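Local coordinates for protein OsmC family peroxiredoxin (Aquifex aeolicus, PDB 2E8E) that probably reduces peroxides as a thiol-dependent peroxiredoxin of the OsmC family, using a pair of cysteines that can form a disulfide, at residues Asp49-Leu54 against Ala101-Ser105. Residues are numbered along the deposited sequence.
Sequences DVYHIL and AVKLS
A101 lies at the apolar centre, its CB directed into a hollow formed by V50, I53 and L54: it stands 3.6 Å from I53 CG2, 4.0 Å from V50 CG1 and 4.0 Å from L54 CD2. The small methyl allows a close approach, with the CA atoms of V50 and A101 5.0 Å apart. Both segments are regular α-helix, axes 8.7 Å apart at a signed crossing angle of 130°. V50 (t) also brings CG2 to 4.5 Å from V102 CG2, while I53 (m, t) extends CD1 to 3.7 Å from L104 CB. The CA-to-CB bond of V102 points away from segment 49-54, and its side chain also packs on I124 and W126 of strand 121-130. At the polar edge, S105 (chi1 t) donates a hydrogen bond from OG to OD2 of D49 (chi1 m), 2.9 Å away; S46 also hydrogen-bonds that hydroxyl. D49 and S105 both touch C110, disulfide-bonded to C45 in another structure of this protein but not here. The arrangement is the obliquely antiparallel packing of helices 34-56 and 95-109 in the OsmC fold, beside its probable redox cysteine site.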
loop_
_atom_site.group_PDB
_atom_site.type_symbol
_atom_site.label_atom_id
_atom_site.label_comp_id
_atom_site.label_asym_id
_atom_site.label_seq_id
_atom_site.Cartn_x
_atom_site.Cartn_y
_atom_site.Cartn_z
ATOM N N ASP A 49 -12.535 8.941 -0.584
ATOM C CA ASP A 49 -13.124 9.918 0.338
ATOM C C ASP A 49 -13.488 11.195 -0.408
ATOM O O ASP A 49 -14.589 11.732 -0.262
ATOM C CB ASP A 49 -12.146 10.322 1.448
ATOM C CG ASP A 49 -11.735 9.168 2.344
ATOM O OD1 ASP A 49 -12.556 8.266 2.611
ATOM O OD2 ASP A 49 -10.576 9.192 2.808
ATOM N N VAL A 50 -12.537 11.695 -1.191
ATOM C CA VAL A 50 -12.746 12.927 -1.935
ATOM C C VAL A 50 -13.917 12.797 -2.901
ATOM O O VAL A 50 -14.741 13.706 -3.012
ATOM C CB VAL A 50 -11.459 13.331 -2.689
ATOM C CG1 VAL A 50 -11.724 14.532 -3.589
ATOM C CG2 VAL A 50 -10.369 13.664 -1.679
ATOM N N TYR A 51 -14.004 11.660 -3.584
ATOM C CA TYR A 51 -15.095 11.440 -4.526
ATOM C C TYR A 51 -16.443 11.537 -3.816
ATOM O O TYR A 51 -17.330 12.281 -4.243
ATOM C CB TYR A 51 -14.972 10.064 -5.179
ATOM C CG TYR A 51 -16.075 9.769 -6.170
ATOM C CD1 TYR A 51 -15.955 10.137 -7.509
ATOM C CD2 TYR A 51 -17.251 9.139 -5.760
ATOM C CE1 TYR A 51 -16.984 9.880 -8.422
ATOM C CE2 TYR A 51 -18.284 8.879 -6.659
ATOM C CZ TYR A 51 -18.144 9.251 -7.987
ATOM O OH TYR A 51 -19.168 8.991 -8.873
ATOM N N HIS A 52 -16.589 10.780 -2.735
ATOM C CA HIS A 52 -17.832 10.769 -1.970
ATOM C C HIS A 52 -18.202 12.121 -1.378
ATOM O O HIS A 52 -19.369 12.503 -1.387
ATOM C CB HIS A 52 -17.758 9.731 -0.851
ATOM C CG HIS A 52 -17.780 8.318 -1.340
ATOM N ND1 HIS A 52 -18.718 7.862 -2.241
ATOM C CD2 HIS A 52 -16.993 7.257 -1.046
ATOM C CE1 HIS A 52 -18.507 6.580 -2.482
ATOM N NE2 HIS A 52 -17.466 6.189 -1.769
ATOM N N ILE A 53 -17.212 12.844 -0.864
ATOM C CA ILE A 53 -17.469 14.151 -0.270
ATOM C C ILE A 53 -17.868 15.170 -1.334
ATOM O O ILE A 53 -18.834 15.913 -1.151
ATOM C CB ILE A 53 -16.240 14.649 0.515
ATOM C CG1 ILE A 53 -16.016 13.743 1.732
ATOM C CG2 ILE A 53 -16.445 16.097 0.953
ATOM C CD1 ILE A 53 -14.707 13.987 2.465
ATOM N N LEU A 54 -17.139 15.199 -2.446
ATOM C CA LEU A 54 -17.461 16.125 -3.527
ATOM C C LEU A 54 -18.880 15.863 -4.022
ATOM O O LEU A 54 -19.625 16.796 -4.332
ATOM C CB LEU A 54 -16.476 15.966 -4.688
ATOM C CG LEU A 54 -15.061 16.502 -4.462
ATOM C CD1 LEU A 54 -14.239 16.331 -5.731
ATOM C CD2 LEU A 54 -15.124 17.969 -4.072
ATOM N N ALA A 101 -13.054 18.554 1.040
ATOM C CA ALA A 101 -12.967 17.120 0.781
ATOM C C ALA A 101 -11.561 16.610 1.078
ATOM O O ALA A 101 -11.391 15.550 1.678
ATOM C CB ALA A 101 -13.336 16.828 -0.669
ATOM N N VAL A 102 -10.554 17.370 0.655
ATOM C CA VAL A 102 -9.167 16.982 0.883
ATOM C C VAL A 102 -8.802 17.009 2.366
ATOM O O VAL A 102 -8.120 16.107 2.861
ATOM C CB VAL A 102 -8.204 17.896 0.095
ATOM C CG1 VAL A 102 -6.766 17.625 0.503
ATOM C CG2 VAL A 102 -8.374 17.648 -1.402
ATOM N N LYS A 103 -9.260 18.031 3.083
ATOM C CA LYS A 103 -8.957 18.115 4.507
ATOM C C LYS A 103 -9.663 17.033 5.318
ATOM O O LYS A 103 -9.058 16.420 6.200
ATOM C CB LYS A 103 -9.308 19.502 5.051
ATOM C CG LYS A 103 -8.400 20.588 4.503
ATOM C CD LYS A 103 -8.651 21.922 5.176
ATOM C CE LYS A 103 -7.729 22.988 4.615
ATOM N NZ LYS A 103 -6.302 22.569 4.689
ATOM N N LEU A 104 -10.935 16.786 5.019
ATOM C CA LEU A 104 -11.671 15.754 5.738
ATOM C C LEU A 104 -11.034 14.391 5.499
ATOM O O LEU A 104 -10.946 13.570 6.409
ATOM C CB LEU A 104 -13.131 15.719 5.292
ATOM C CG LEU A 104 -14.013 16.814 5.895
ATOM C CD1 LEU A 104 -15.401 16.751 5.272
ATOM C CD2 LEU A 104 -14.088 16.628 7.406
ATOM N N SER A 105 -10.590 14.153 4.271
ATOM C CA SER A 105 -9.961 12.882 3.946
ATOM C C SER A 105 -8.629 12.714 4.671
ATOM O O SER A 105 -8.435 11.756 5.421
ATOM C CB SER A 105 -9.737 12.769 2.436
ATOM O OG SER A 105 -9.062 11.559 2.120
#